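Local structure of glutaredoxin (Grx-1) (Archaeoglobus fulgidus, 3IC4) at residues Arg27-Val37 and Tyr81-Arg91. The protein probably transfers electrons in thiol-disulfide exchange, as a small glutaredoxin of the thioredoxin-fold class. Sequence-based numbering, arbitrary orientation.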
ATOM      1  N   ARG A  27       5.300   2.771 -10.609  1.00  2.00           N
ATOM      2  CA  ARG A  27       6.292   3.798 -10.286  1.00  2.00           C
ATOM      3  C   ARG A  27       6.603   3.816  -8.764  1.00  2.00           C
ATOM      4  O   ARG A  27       7.730   3.891  -8.325  1.00  2.00           O
ATOM      5  CB  ARG A  27       5.824   5.175 -10.761  1.00  2.00           C
ATOM      6  CG  ARG A  27       6.006   5.422 -12.231  1.00  2.00           C
ATOM      7  CD  ARG A  27       5.650   6.863 -12.608  1.00  2.00           C
ATOM      8  NE  ARG A  27       4.231   6.993 -12.828  1.00  2.00           N
ATOM      9  CZ  ARG A  27       3.596   6.687 -13.961  1.00  2.00           C
ATOM     10  NH1 ARG A  27       2.287   6.882 -14.030  1.00  2.86           N
ATOM     11  NH2 ARG A  27       4.189   6.195 -15.039  1.00  2.00           N
ATOM     12  N   THR A  28       5.538   3.740  -7.977  1.00  2.00           N
ATOM     13  CA  THR A  28       5.680   3.738  -6.527  1.00  2.00           C
ATOM     14  C   THR A  28       6.439   2.486  -6.047  1.00  2.00           C
ATOM     15  O   THR A  28       7.304   2.583  -5.199  1.00  2.00           O
ATOM     16  CB  THR A  28       4.295   3.777  -5.857  1.00  2.00           C
ATOM     17  OG1 THR A  28       3.589   4.909  -6.355  1.00  2.00           O
ATOM     18  CG2 THR A  28       4.376   3.865  -4.309  1.00  2.00           C
ATOM     19  N   LEU A  29       6.135   1.323  -6.625  1.00  2.00           N
ATOM     20  CA  LEU A  29       6.872   0.099  -6.309  1.00  2.00           C
ATOM     21  C   LEU A  29       8.377   0.255  -6.594  1.00  2.00           C
ATOM     22  O   LEU A  29       9.229  -0.141  -5.802  1.00  2.00           O
ATOM     23  CB  LEU A  29       6.272  -1.078  -7.109  1.00  2.00           C
ATOM     24  CG  LEU A  29       6.993  -2.439  -6.918  1.00  2.00           C
ATOM     25  CD1 LEU A  29       6.528  -3.044  -5.650  1.00  3.66           C
ATOM     26  CD2 LEU A  29       6.779  -3.403  -8.066  1.00  6.19           C
ATOM     27  N   GLU A  30       8.705   0.813  -7.756  1.00  2.00           N
ATOM     28  CA  GLU A  30      10.094   1.037  -8.121  1.00  2.00           C
ATOM     29  C   GLU A  30      10.754   2.049  -7.186  1.00  2.00           C
ATOM     30  O   GLU A  30      11.922   1.901  -6.847  1.00  2.00           O
ATOM     31  CB  GLU A  30      10.203   1.426  -9.596  1.00  2.00           C
ATOM     32  CG  GLU A  30       9.699   0.278 -10.554  1.00  2.00           C
ATOM     33  CD  GLU A  30      10.495  -0.998 -10.465  1.00  2.00           C
ATOM     34  OE1 GLU A  30      11.734  -0.979 -10.169  1.00  2.00           O
ATOM     35  OE2 GLU A  30       9.917  -2.101 -10.725  1.00  2.00           O
ATOM     36  N   PHE A  31      10.001   3.060  -6.749  1.00  2.00           N
ATOM     37  CA  PHE A  31      10.526   3.976  -5.743  1.00  2.00           C
ATOM     38  C   PHE A  31      10.950   3.249  -4.486  1.00  2.00           C
ATOM     39  O   PHE A  31      12.015   3.501  -3.938  1.00  2.00           O
ATOM     40  CB  PHE A  31       9.499   5.077  -5.403  1.00  2.00           C
ATOM     41  CG  PHE A  31       9.924   5.972  -4.240  1.00  2.00           C
ATOM     42  CD1 PHE A  31      10.745   7.054  -4.444  1.00  5.40           C
ATOM     43  CD2 PHE A  31       9.553   5.671  -2.957  1.00  2.00           C
ATOM     44  CE1 PHE A  31      11.214   7.801  -3.359  1.00  8.87           C
ATOM     45  CE2 PHE A  31      10.000   6.411  -1.897  1.00  3.90           C
ATOM     46  CZ  PHE A  31      10.838   7.447  -2.100  1.00  6.20           C
ATOM     47  N   LEU A  32      10.045   2.413  -3.978  1.00  2.00           N
ATOM     48  CA  LEU A  32      10.264   1.693  -2.722  1.00  2.00           C
ATOM     49  C   LEU A  32      11.411   0.745  -2.878  1.00  2.00           C
ATOM     50  O   LEU A  32      12.227   0.607  -1.967  1.00  2.00           O
ATOM     51  CB  LEU A  32       8.986   0.960  -2.283  1.00  2.00           C
ATOM     52  CG  LEU A  32       7.822   1.866  -1.846  1.00  2.00           C
ATOM     53  CD1 LEU A  32       6.615   1.020  -1.625  1.00  2.00           C
ATOM     54  CD2 LEU A  32       8.185   2.733  -0.661  1.00  2.00           C
ATOM     55  N   LYS A  33      11.522   0.109  -4.039  1.00  2.00           N
ATOM     56  CA  LYS A  33      12.643  -0.820  -4.265  1.00  2.13           C
ATOM     57  C   LYS A  33      13.966  -0.123  -4.187  1.00  2.00           C
ATOM     58  O   LYS A  33      14.941  -0.663  -3.635  1.00  2.00           O
ATOM     59  CB  LYS A  33      12.535  -1.497  -5.637  1.00  2.00           C
ATOM     60  CG  LYS A  33      11.451  -2.540  -5.654  1.00  3.26           C
ATOM     61  CD  LYS A  33      10.928  -3.071  -7.006  1.00  7.46           C
ATOM     62  CE  LYS A  33      11.888  -3.607  -7.929  1.00  7.64           C
ATOM     63  NZ  LYS A  33      11.167  -4.209  -9.134  1.00  7.34           N
ATOM     64  N   ARG A  34      14.029   1.033  -4.830  1.00  3.22           N
ATOM     65  CA  ARG A  34      15.243   1.839  -4.928  1.00  4.89           C
ATOM     66  C   ARG A  34      15.608   2.418  -3.546  1.00  5.26           C
ATOM     67  O   ARG A  34      16.782   2.516  -3.166  1.00  5.44           O
ATOM     68  CB  ARG A  34      15.009   2.918  -5.991  1.00  6.13           C
ATOM     69  CG  ARG A  34      16.146   3.854  -6.183  1.00  9.80           C
ATOM     70  CD  ARG A  34      16.241   4.392  -7.615  1.00 11.95           C
ATOM     71  NE  ARG A  34      17.530   5.129  -7.771  1.00 16.48           N
ATOM     72  CZ  ARG A  34      18.716   4.674  -8.239  1.00 19.07           C
ATOM     73  NH1 ARG A  34      18.886   3.414  -8.679  1.00 21.33           N
ATOM     74  NH2 ARG A  34      19.765   5.517  -8.291  1.00 17.96           N
ATOM     75  N   GLU A  35      14.587   2.725  -2.754  1.00  6.20           N
ATOM     76  CA  GLU A  35      14.786   3.293  -1.436  1.00  7.41           C
ATOM     77  C   GLU A  35      15.540   2.362  -0.496  1.00  7.64           C
ATOM     78  O   GLU A  35      16.276   2.812   0.407  1.00  8.49           O
ATOM     79  CB  GLU A  35      13.428   3.733  -0.847  1.00  7.59           C
ATOM     80  CG  GLU A  35      13.502   4.678   0.323  1.00 11.13           C
ATOM     81  CD  GLU A  35      14.120   6.070   0.065  1.00 15.91           C
ATOM     82  OE1 GLU A  35      14.299   6.530  -1.096  1.00 15.45           O
ATOM     83  OE2 GLU A  35      14.450   6.731   1.098  1.00 17.40           O
ATOM     84  N   GLY A  36      15.341   1.063  -0.662  1.00  8.41           N
ATOM     85  CA  GLY A  36      16.107   0.103   0.109  1.00  9.24           C
ATOM     86  C   GLY A  36      15.478  -0.253   1.457  1.00  9.86           C
ATOM     87  O   GLY A  36      16.106  -0.929   2.262  1.00 11.58           O
ATOM     88  N   VAL A  37      14.243   0.210   1.670  1.00 11.10           N
ATOM     89  CA  VAL A  37      13.461  -0.083   2.861  1.00 11.25           C
ATOM     90  C   VAL A  37      12.769  -1.447   2.720  1.00  9.64           C
ATOM     91  O   VAL A  37      12.502  -1.872   1.626  1.00  8.78           O
ATOM     92  CB  VAL A  37      12.483   1.075   3.160  1.00 11.82           C
ATOM     93  CG1 VAL A  37      13.312   2.302   3.647  1.00 14.34           C
ATOM     94  CG2 VAL A  37      11.606   1.404   1.949  1.00 13.73           C
ATOM     95  N   TYR A  81       1.443   8.550  -6.370  1.00  2.00           N
ATOM     96  CA  TYR A  81       2.852   8.643  -6.604  1.00  2.00           C
ATOM     97  C   TYR A  81       3.343  10.075  -6.549  1.00  2.00           C
ATOM     98  O   TYR A  81       3.036  10.931  -7.433  1.00  2.00           O
ATOM     99  CB  TYR A  81       3.222   8.042  -7.958  1.00  2.00           C
ATOM    100  CG  TYR A  81       4.693   8.091  -8.247  1.00  2.00           C
ATOM    101  CD1 TYR A  81       5.582   7.311  -7.538  1.00  2.00           C
ATOM    102  CD2 TYR A  81       5.214   8.898  -9.242  1.00  2.00           C
ATOM    103  CE1 TYR A  81       6.915   7.370  -7.787  1.00  2.00           C
ATOM    104  CE2 TYR A  81       6.557   8.902  -9.538  1.00  2.26           C
ATOM    105  CZ  TYR A  81       7.397   8.153  -8.809  1.00  2.40           C
ATOM    106  OH  TYR A  81       8.760   8.146  -9.125  1.00  2.86           O
ATOM    107  N   ASN A  82       3.989  10.419  -5.470  1.00  2.95           N
ATOM    108  CA  ASN A  82       4.598  11.734  -5.321  1.00  4.62           C
ATOM    109  C   ASN A  82       5.911  11.495  -4.654  1.00  3.74           C
ATOM    110  O   ASN A  82       5.936  11.086  -3.495  1.00  4.15           O
ATOM    111  CB  ASN A  82       3.789  12.637  -4.415  1.00  6.08           C
ATOM    112  CG  ASN A  82       4.448  14.030  -4.219  1.00  9.42           C
ATOM    113  OD1 ASN A  82       5.346  14.209  -3.410  1.00 14.45           O
ATOM    114  ND2 ASN A  82       3.977  15.007  -4.983  1.00 18.32           N
ATOM    115  N   GLU A  83       6.991  11.779  -5.364  1.00  3.96           N
ATOM    116  CA  GLU A  83       8.303  11.372  -4.836  1.00  4.84           C
ATOM    117  C   GLU A  83       8.707  12.106  -3.566  1.00  3.61           C
ATOM    118  O   GLU A  83       9.263  11.528  -2.640  1.00  2.97           O
ATOM    119  CB  GLU A  83       9.341  11.631  -5.880  1.00  4.86           C
ATOM    120  CG  GLU A  83       9.357  10.675  -7.025  1.00 10.67           C
ATOM    121  CD  GLU A  83      10.660  10.821  -7.800  1.00 14.56           C
ATOM    122  OE1 GLU A  83      11.578   9.986  -7.553  1.00 20.27           O
ATOM    123  OE2 GLU A  83      10.755  11.786  -8.599  1.00 16.13           O
ATOM    124  N   GLU A  84       8.447  13.397  -3.541  1.00  4.64           N
ATOM    125  CA  GLU A  84       8.784  14.211  -2.389  1.00  6.69           C
ATOM    126  C   GLU A  84       8.044  13.699  -1.144  1.00  4.66           C
ATOM    127  O   GLU A  84       8.644  13.494  -0.108  1.00  5.86           O
ATOM    128  CB  GLU A  84       8.415  15.679  -2.682  1.00  8.73           C
ATOM    129  CG  GLU A  84       9.101  16.329  -3.952  1.00 15.25           C
ATOM    130  CD  GLU A  84       8.975  15.526  -5.334  1.00 21.97           C
ATOM    131  OE1 GLU A  84       7.820  15.199  -5.803  1.00 21.65           O
ATOM    132  OE2 GLU A  84      10.067  15.251  -5.954  1.00 27.09           O
ATOM    133  N   LYS A  85       6.750  13.464  -1.264  1.00  4.35           N
ATOM    134  CA  LYS A  85       5.939  12.974  -0.159  1.00  4.69           C
ATOM    135  C   LYS A  85       6.340  11.570   0.267  1.00  2.72           C
ATOM    136  O   LYS A  85       6.389  11.280   1.465  1.00  4.49           O
ATOM    137  CB  LYS A  85       4.454  13.004  -0.522  1.00  5.18           C
ATOM    138  CG  LYS A  85       3.835  14.425  -0.472  1.00 10.63           C
ATOM    139  CD  LYS A  85       2.292  14.366  -0.410  1.00 16.04           C
ATOM    140  CE  LYS A  85       1.685  14.158  -1.801  1.00 19.82           C
ATOM    141  NZ  LYS A  85       0.172  14.572  -1.929  1.00 23.10           N
ATOM    142  N   LEU A  86       6.682  10.707  -0.693  1.00  2.49           N
ATOM    143  CA  LEU A  86       7.145   9.372  -0.346  1.00  2.00           C
ATOM    144  C   LEU A  86       8.499   9.411   0.389  1.00  2.00           C
ATOM    145  O   LEU A  86       8.672   8.715   1.349  1.00  2.00           O
ATOM    146  CB  LEU A  86       7.201   8.464  -1.602  1.00  2.00           C
ATOM    147  CG  LEU A  86       5.851   8.071  -2.243  1.00  2.00           C
ATOM    148  CD1 LEU A  86       5.952   7.487  -3.697  1.00  2.00           C
ATOM    149  CD2 LEU A  86       5.155   7.073  -1.361  1.00  2.00           C
ATOM    150  N   LYS A  87       9.448  10.236  -0.062  1.00  2.52           N
ATOM    151  CA  LYS A  87      10.744  10.376   0.618  1.00  3.32           C
ATOM    152  C   LYS A  87      10.520  10.887   2.032  1.00  3.27           C
ATOM    153  O   LYS A  87      10.991  10.287   2.955  1.00  4.18           O
ATOM    154  CB  LYS A  87      11.664  11.339  -0.135  1.00  3.24           C
ATOM    155  CG  LYS A  87      12.164  10.777  -1.459  1.00  7.64           C
ATOM    156  CD  LYS A  87      12.842  11.875  -2.321  1.00  9.99           C
ATOM    157  CE  LYS A  87      13.156  11.344  -3.756  1.00 12.00           C
ATOM    158  NZ  LYS A  87      14.061  12.169  -4.597  1.00 10.63           N
ATOM    159  N   GLU A  88       9.676  11.903   2.207  1.00  5.07           N
ATOM    160  CA  GLU A  88       9.337  12.373   3.551  1.00  6.30           C
ATOM    161  C   GLU A  88       8.707  11.271   4.461  1.00  4.92           C
ATOM    162  O   GLU A  88       9.063  11.129   5.642  1.00  5.48           O
ATOM    163  CB  GLU A  88       8.412  13.583   3.436  1.00  6.64           C
ATOM    164  CG  GLU A  88       7.970  14.110   4.767  1.00 12.02           C
ATOM    165  CD  GLU A  88       9.106  14.223   5.769  1.00 19.80           C
ATOM    166  OE1 GLU A  88      10.095  14.924   5.435  1.00 23.03           O
ATOM    167  OE2 GLU A  88       9.006  13.629   6.891  1.00 23.46           O
ATOM    168  N   LEU A  89       7.770  10.496   3.910  1.00  5.59           N
ATOM    169  CA  LEU A  89       7.138   9.423   4.650  1.00  4.09           C
ATOM    170  C   LEU A  89       8.179   8.416   5.127  1.00  5.27           C
ATOM    171  O   LEU A  89       8.177   8.026   6.286  1.00  6.55           O
ATOM    172  CB  LEU A  89       6.088   8.692   3.800  1.00  3.64           C
ATOM    173  CG  LEU A  89       5.308   7.534   4.455  1.00  2.00           C
ATOM    174  CD1 LEU A  89       4.388   8.040   5.538  1.00  2.00           C
ATOM    175  CD2 LEU A  89       4.526   6.791   3.412  1.00  2.00           C
ATOM    176  N   ILE A  90       9.061   7.983   4.230  1.00  6.48           N
ATOM    177  CA  ILE A  90       9.987   6.865   4.489  1.00  7.49           C
ATOM    178  C   ILE A  90      11.143   7.372   5.365  1.00  7.93           C
ATOM    179  O   ILE A  90      11.594   6.666   6.273  1.00  7.61           O
ATOM    180  CB  ILE A  90      10.485   6.162   3.112  1.00  7.70           C
ATOM    181  CG1 ILE A  90       9.329   5.551   2.333  1.00  8.40           C
ATOM    182  CG2 ILE A  90      11.531   5.062   3.359  1.00 10.00           C
ATOM    183  CD1 ILE A  90       8.509   4.697   3.162  1.00  8.26           C
ATOM    184  N   ARG A  91      11.589   8.595   5.136  1.00  8.05           N
ATOM    185  CA  ARG A  91      12.844   9.043   5.747  1.00 10.80           C
ATOM    186  C   ARG A  91      12.575   9.837   7.024  1.00 11.99           C
ATOM    187  O   ARG A  91      13.339   9.732   8.007  1.00 13.75           O
ATOM    188  CB  ARG A  91      13.664   9.912   4.772  1.00 10.21           C
ATOM    189  CG  ARG A  91      13.922   9.266   3.393  1.00 11.06           C
ATOM    190  CD  ARG A  91      14.552  10.224   2.384  1.00 11.16           C
ATOM    191  NE  ARG A  91      14.861   9.484   1.169  1.00 12.92           N
ATOM    192  CZ  ARG A  91      15.460   9.971   0.082  1.00 13.41           C
ATOM    193  NH1 ARG A  91      15.826  11.242   0.020  1.00 12.71           N
ATOM    194  NH2 ARG A  91      15.684   9.164  -0.961  1.00 13.37           N
TER
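Phe31 offers a worked example of knob-into-hole packing between two helices of the thioredoxin fold, 23-35 and 83-91, on one side of the central sheet: its ring fills a hollow bounded by Glu83, Leu86, Lys87 and Ile90. With CG anti to the backbone N (chi1 173°), the ring is carried toward helix 83-91, whose axis passes 11.3 Å from that of 27-35. Leu86 CB lies over one face, 3.5 Å from Phe31 CE2, while CG of Lys87 closes in at the ring's edge. On the sheet side of this knob, Thr28 and Leu32 on one helix and Leu86 on the other rest on Met16 and Val71. Nearer the N-terminal end of segment 27-37 a second bump, Arg27 CB, sits almost centrally over the Tyr81 ring, 3.7 Å from its centroid, in a CH-pi contact. Toward the C-terminal ends of both segments Ile90 CG2 abuts both Glu35 CG and Val37 CG1, the latter tight at 3.3 Å. An alanine in place of Glu35 would probably leave the Arg91 guanidinium without its carboxylate mate and uncover this side of Ile90. That carboxylate is gripped side-on and nearly coplanar: Arg91 NH2 reaches Glu35 OE1 at 3.0 Å, and Arg91 NE meets Glu35 OE2 at 2.8 Å, almost straight at 169°.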